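Local coordinates for protein glia-derived nexin (Homo sapiens, PDB 4DY0) that inhibits serine proteases such as thrombin, trypsin and urokinase as a secreted, heparin-binding serpin, and promotes neurite extension by inhibiting thrombin, at residues T15-F20 against L371-I376; N31-P36 against Q322-E327. All blocks are in the same frame, centred on the assembly; numbering follows the deposited sequence.

Contact 1 of 2, residues T15-F20 against L371-I376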
loop_
_atom_site.group_PDB
_atom_site.type_symbol
_atom_site.label_atom_id
_atom_site.label_comp_id
_atom_site.label_asym_id
_atom_site.label_seq_id
_atom_site.Cartn_x
_atom_site.Cartn_y
_atom_site.Cartn_z
ATOM N N THR A 15 2.223 6.083 -9.385
ATOM C CA THR A 15 2.727 7.087 -8.458
ATOM C C THR A 15 3.063 6.397 -7.143
ATOM O O THR A 15 4.148 6.574 -6.592
ATOM C CB THR A 15 1.704 8.212 -8.204
ATOM O OG1 THR A 15 1.564 9.002 -9.387
ATOM C CG2 THR A 15 2.166 9.117 -7.073
ATOM N N GLY A 16 2.127 5.594 -6.651
ATOM C CA GLY A 16 2.328 4.882 -5.403
ATOM C C GLY A 16 3.508 3.933 -5.457
ATOM O O GLY A 16 4.269 3.821 -4.501
ATOM N N ILE A 17 3.658 3.238 -6.576
ATOM C CA ILE A 17 4.751 2.286 -6.729
ATOM C C ILE A 17 6.106 3.006 -6.751
ATOM O O ILE A 17 7.086 2.536 -6.161
ATOM C CB ILE A 17 4.567 1.419 -7.991
ATOM C CG1 ILE A 17 3.349 0.505 -7.827
ATOM C CG2 ILE A 17 5.813 0.586 -8.268
ATOM C CD1 ILE A 17 3.008 -0.296 -9.073
ATOM N N GLN A 18 6.154 4.153 -7.418
ATOM C CA GLN A 18 7.375 4.952 -7.479
ATOM C C GLN A 18 7.847 5.323 -6.083
ATOM O O GLN A 18 9.047 5.328 -5.803
ATOM C CB GLN A 18 7.157 6.216 -8.311
ATOM C CG GLN A 18 7.190 5.970 -9.810
ATOM C CD GLN A 18 6.852 7.210 -10.609
ATOM O OE1 GLN A 18 6.079 7.151 -11.564
ATOM N NE2 GLN A 18 7.426 8.345 -10.220
ATOM N N VAL A 19 6.897 5.634 -5.208
ATOM C CA VAL A 19 7.220 5.917 -3.821
ATOM C C VAL A 19 7.827 4.678 -3.173
ATOM O O VAL A 19 8.883 4.752 -2.543
ATOM C CB VAL A 19 5.984 6.392 -3.030
ATOM C CG1 VAL A 19 6.287 6.437 -1.542
ATOM C CG2 VAL A 19 5.526 7.757 -3.542
ATOM N N PHE A 20 7.172 3.533 -3.344
ATOM C CA PHE A 20 7.713 2.280 -2.823
ATOM C C PHE A 20 9.157 2.076 -3.278
ATOM O O PHE A 20 10.025 1.702 -2.478
ATOM C CB PHE A 20 6.854 1.092 -3.263
ATOM C CG PHE A 20 7.431 -0.248 -2.888
ATOM C CD1 PHE A 20 7.172 -0.809 -1.643
ATOM C CD2 PHE A 20 8.232 -0.951 -3.779
ATOM C CE1 PHE A 20 7.697 -2.039 -1.297
ATOM C CE2 PHE A 20 8.767 -2.184 -3.436
ATOM C CZ PHE A 20 8.498 -2.730 -2.197
ATOM N N LEU A 371 -3.415 -2.493 -4.275
ATOM C CA LEU A 371 -3.772 -2.181 -2.895
ATOM C C LEU A 371 -2.582 -2.315 -1.947
ATOM O O LEU A 371 -2.451 -1.548 -0.994
ATOM C CB LEU A 371 -4.921 -3.081 -2.438
ATOM C CG LEU A 371 -6.065 -3.204 -3.451
ATOM C CD1 LEU A 371 -7.146 -4.153 -2.957
ATOM C CD2 LEU A 371 -6.652 -1.841 -3.768
ATOM N N PHE A 372 -1.720 -3.294 -2.211
ATOM C CA PHE A 372 -0.543 -3.527 -1.384
ATOM C C PHE A 372 0.676 -3.751 -2.253
ATOM O O PHE A 372 0.594 -4.376 -3.317
ATOM C CB PHE A 372 -0.711 -4.780 -0.523
ATOM C CG PHE A 372 -1.578 -4.593 0.686
ATOM C CD1 PHE A 372 -2.961 -4.597 0.576
ATOM C CD2 PHE A 372 -1.012 -4.464 1.942
ATOM C CE1 PHE A 372 -3.761 -4.451 1.695
ATOM C CE2 PHE A 372 -1.810 -4.317 3.066
ATOM C CZ PHE A 372 -3.187 -4.309 2.940
ATOM N N MET A 373 1.811 -3.253 -1.781
ATOM C CA MET A 373 3.098 -3.605 -2.349
ATOM C C MET A 373 4.082 -3.745 -1.193
ATOM O O MET A 373 4.192 -2.855 -0.345
ATOM C CB MET A 373 3.566 -2.540 -3.334
ATOM C CG MET A 373 4.852 -2.899 -4.058
ATOM S SD MET A 373 5.228 -1.734 -5.376
ATOM C CE MET A 373 6.603 -2.561 -6.185
ATOM N N GLY A 374 4.790 -4.866 -1.146
ATOM C CA GLY A 374 5.664 -5.119 -0.017
ATOM C C GLY A 374 6.980 -5.785 -0.354
ATOM O O GLY A 374 7.072 -6.606 -1.275
ATOM N N GLN A 375 8.014 -5.428 0.397
ATOM C CA GLN A 375 9.252 -6.172 0.332
ATOM C C GLN A 375 9.449 -6.825 1.692
ATOM O O GLN A 375 9.523 -6.146 2.714
ATOM C CB GLN A 375 10.431 -5.270 -0.057
ATOM C CG GLN A 375 11.430 -5.025 1.041
ATOM C CD GLN A 375 12.707 -4.377 0.533
ATOM O OE1 GLN A 375 13.122 -4.606 -0.601
ATOM N NE2 GLN A 375 13.335 -3.562 1.375
ATOM N N ILE A 376 9.495 -8.150 1.708
ATOM C CA ILE A 376 9.652 -8.873 2.962
ATOM C C ILE A 376 11.054 -9.450 3.061
ATOM O O ILE A 376 11.397 -10.379 2.329
ATOM C CB ILE A 376 8.623 -10.012 3.094
ATOM C CG1 ILE A 376 7.194 -9.461 2.992
ATOM C CG2 ILE A 376 8.834 -10.778 4.396
ATOM C CD1 ILE A 376 6.867 -8.374 4.019
#

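Contact 2 of 2, residues N31-P36 against Q322-E327. With SO4 (sulfate ion), chain D.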
loop_
_atom_site.group_PDB
_atom_site.type_symbol
_atom_site.label_atom_id
_atom_site.label_comp_id
_atom_site.label_asym_id
_atom_site.label_seq_id
_atom_site.Cartn_x
_atom_site.Cartn_y
_atom_site.Cartn_z
ATOM N N ASN A 31 11.602 -4.601 6.163
ATOM C CA ASN A 31 10.277 -4.954 5.718
ATOM C C ASN A 31 9.531 -3.676 5.371
ATOM O O ASN A 31 9.304 -2.822 6.223
ATOM C CB ASN A 31 9.542 -5.745 6.798
ATOM C CG ASN A 31 10.132 -7.121 7.006
ATOM O OD1 ASN A 31 10.847 -7.647 6.143
ATOM N ND2 ASN A 31 9.841 -7.718 8.155
ATOM N N ILE A 32 9.174 -3.531 4.103
ATOM C CA ILE A 32 8.469 -2.342 3.657
ATOM C C ILE A 32 7.131 -2.750 3.060
ATOM O O ILE A 32 7.080 -3.521 2.104
ATOM C CB ILE A 32 9.283 -1.564 2.612
ATOM C CG1 ILE A 32 10.632 -1.137 3.197
ATOM C CG2 ILE A 32 8.509 -0.352 2.135
ATOM C CD1 ILE A 32 10.517 -0.133 4.334
ATOM N N VAL A 33 6.048 -2.251 3.647
ATOM C CA VAL A 33 4.712 -2.550 3.154
ATOM C C VAL A 33 3.934 -1.265 2.938
ATOM O O VAL A 33 3.588 -0.563 3.887
ATOM C CB VAL A 33 3.942 -3.479 4.106
ATOM C CG1 VAL A 33 2.629 -3.923 3.468
ATOM C CG2 VAL A 33 4.797 -4.681 4.459
ATOM N N ILE A 34 3.675 -0.972 1.671
ATOM C CA ILE A 34 3.043 0.263 1.250
ATOM C C ILE A 34 1.727 -0.059 0.553
ATOM O O ILE A 34 1.524 -1.184 0.078
ATOM C CB ILE A 34 3.946 0.988 0.231
ATOM C CG1 ILE A 34 5.222 1.495 0.909
ATOM C CG2 ILE A 34 3.202 2.111 -0.456
ATOM C CD1 ILE A 34 4.971 2.484 2.003
ATOM N N SER A 35 0.834 0.923 0.492
ATOM C CA SER A 35 -0.357 0.805 -0.338
ATOM C C SER A 35 -0.292 1.836 -1.452
ATOM O O SER A 35 -0.609 3.002 -1.237
ATOM C CB SER A 35 -1.623 1.011 0.482
ATOM O OG SER A 35 -2.752 1.015 -0.370
ATOM N N PRO A 36 0.148 1.415 -2.648
ATOM C CA PRO A 36 0.306 2.367 -3.747
ATOM C C PRO A 36 -0.976 3.139 -4.037
ATOM O O PRO A 36 -0.932 4.348 -4.279
ATOM C CB PRO A 36 0.677 1.472 -4.931
ATOM C CG PRO A 36 1.381 0.305 -4.293
ATOM C CD PRO A 36 0.627 0.068 -3.004
ATOM N N GLN A 322 1.161 6.445 6.551
ATOM C CA GLN A 322 0.479 5.274 6.030
ATOM C C GLN A 322 0.916 4.032 6.793
ATOM O O GLN A 322 2.110 3.801 6.992
ATOM C CB GLN A 322 0.769 5.090 4.542
ATOM C CG GLN A 322 0.129 3.843 3.954
ATOM C CD GLN A 322 0.336 3.732 2.459
ATOM O OE1 GLN A 322 1.355 3.211 1.994
ATOM N NE2 GLN A 322 -0.640 4.218 1.690
ATOM N N LYS A 323 -0.058 3.241 7.229
ATOM C CA LYS A 323 0.231 1.961 7.854
ATOM C C LYS A 323 -0.523 0.864 7.121
ATOM O O LYS A 323 -1.731 0.956 6.917
ATOM C CB LYS A 323 -0.147 1.981 9.330
ATOM C CG LYS A 323 0.370 0.788 10.115
ATOM C CD LYS A 323 0.541 1.138 11.586
ATOM C CE LYS A 323 1.034 -0.056 12.389
ATOM N NZ LYS A 323 1.451 0.355 13.756
ATOM N N ALA A 324 0.201 -0.168 6.711
ATOM C CA ALA A 324 -0.387 -1.256 5.947
ATOM C C ALA A 324 -0.151 -2.559 6.681
ATOM O O ALA A 324 0.935 -2.793 7.211
ATOM C CB ALA A 324 0.209 -1.312 4.542
ATOM N N LYS A 325 -1.173 -3.404 6.716
ATOM C CA LYS A 325 -1.099 -4.644 7.473
ATOM C C LYS A 325 -1.872 -5.749 6.767
ATOM O O LYS A 325 -3.074 -5.627 6.537
ATOM C CB LYS A 325 -1.643 -4.424 8.885
ATOM C CG LYS A 325 -1.655 -5.659 9.768
ATOM C CD LYS A 325 -1.850 -5.265 11.226
ATOM C CE LYS A 325 -1.982 -6.474 12.120
ATOM N NZ LYS A 325 -2.053 -6.074 13.554
ATOM N N ILE A 326 -1.169 -6.818 6.412
ATOM C CA ILE A 326 -1.795 -7.966 5.775
ATOM C C ILE A 326 -1.392 -9.251 6.491
ATOM O O ILE A 326 -0.224 -9.454 6.812
ATOM C CB ILE A 326 -1.411 -8.067 4.283
ATOM C CG1 ILE A 326 -2.094 -9.277 3.638
ATOM C CG2 ILE A 326 0.097 -8.161 4.125
ATOM C CD1 ILE A 326 -1.674 -9.527 2.209
ATOM N N GLU A 327 -2.366 -10.111 6.762
ATOM C CA GLU A 327 -2.063 -11.415 7.324
ATOM C C GLU A 327 -2.122 -12.494 6.250
ATOM O O GLU A 327 -3.053 -12.541 5.446
ATOM C CB GLU A 327 -3.005 -11.769 8.474
ATOM C CG GLU A 327 -2.759 -13.176 9.006
ATOM C CD GLU A 327 -3.632 -13.533 10.194
ATOM O OE1 GLU A 327 -3.512 -14.674 10.691
ATOM O OE2 GLU A 327 -4.430 -12.678 10.631
HETATM S S SO4 D . -0.566 -2.570 15.351
HETATM O O1 SO4 D . -0.261 -3.927 15.858
HETATM O O2 SO4 D . 0.318 -2.263 14.205
HETATM O O3 SO4 D . -1.978 -2.518 14.911
HETATM O O4 SO4 D . -0.334 -1.577 16.427
HETATM O O HOH W 1 3.633 1.836 5.169
#

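Contact 1 of 2, residues T15-F20 against L371-I376
Met373 reaches the Phe20 ring with CG over one face, and its thioether runs on toward Ile17. Met373 CG sits over the centre of the Phe20 ring, 3.7 Å from the centroid and 5° off the normal, a CH-pi contact. The two side chains cross at about a right angle; Met373 SD lies 4.0 Å from the Phe20 centroid, an oblique Met-aromatic contact, and Met373 CE 3.3 Å from Phe20 CD2. Beyond the ring, Ile17 CG2 packs on Met373 SD at 3.8 Å. Phe20 CG stands anti to its backbone N (chi1 174°), on the side of the strand. Gln375 N lies at the edge of the Phe20 ring, in plane, and Gln375 CB is 3.8 Å from Phe20 CZ. This is helix-on-sheet packing in the serpin core: helix 5-26 lies on strand 369-376, and the axes of 15-20 and 371-376 pass 9.7 Å apart at 16°. Leu359, Ile32 and Ile34 also touch Phe20, while Pro36 meets both Ile17 and Met373. Backbone hydrogen bonds to Ile34 and Ile32 hold Met373 and Gln375 in the sheet, and the Gln375 amide is tied through NE2 to the carbonyl oxygen of Asp30.

Contact 2 of 2, residues N31-P36 against Q322-E327
In the core of the serpin fold, the short strand 32-34 crosses residues 322-327 of strand 319-328 at 103°, the axes of these two segments 6.3 Å apart, and the crossing is joined by side chains and a water. Gln322, its chain extended with CG anti to the backbone N (chi1 177°), uses both ends of its amide on Ser35. Gln322 OE1 accepts a nearly straight bond from Ser35 N at 2.8 Å, the donor standing above the carbonyl plane. Gln322 NE2 gives a longer bond, 3.2 Å, to Ser35 O and another to Asn166 OD1, which helps fix the rotation of the amide. Ile34 crosses this side chain at about a right angle, Ile34 CG2 lying 3.3 Å from Gln322 OE1. An alanine in place of Gln322 would probably leave the backbone Ser35 N without this acceptor, and Ser35 O and Asn166 OD1 without the NE2 donor. Ser35 OG caps the helix that follows by bonding Gly38 N, and also bonds Leu371 O. At the crossing itself Ala324 CB packs 3.7 Å from Val33 CG1, with Phe372 touching both residues. One water links the strands, 2.7 Å from Val33 O and 3.1 Å from Gln322 O.

Overall arrangement
Contacts 1 and 2 lie side by side in the serpin core, their centres 8 Å apart, because strands 369-376 and 32-34 are antiparallel neighbours. Ser35 OG lies 2.7 Å from Leu371 O, a probable hydrogen bond, so the cap of helix 36-47 is also tied to the strand of contact 1. Pro36 CG packs 3.7 Å from Met373 CB. Helix 5-26 covers one side of the strand pair, through Phe20, while strand 319-328 crosses on the other. Both contacts lie away from the predicted reactive bond. A sulfate, probably from crystallisation, lies near Lys323 NZ in a weak and doubtful contact; Lys323 NZ is also bonded to Asp147 O and Asn148 O.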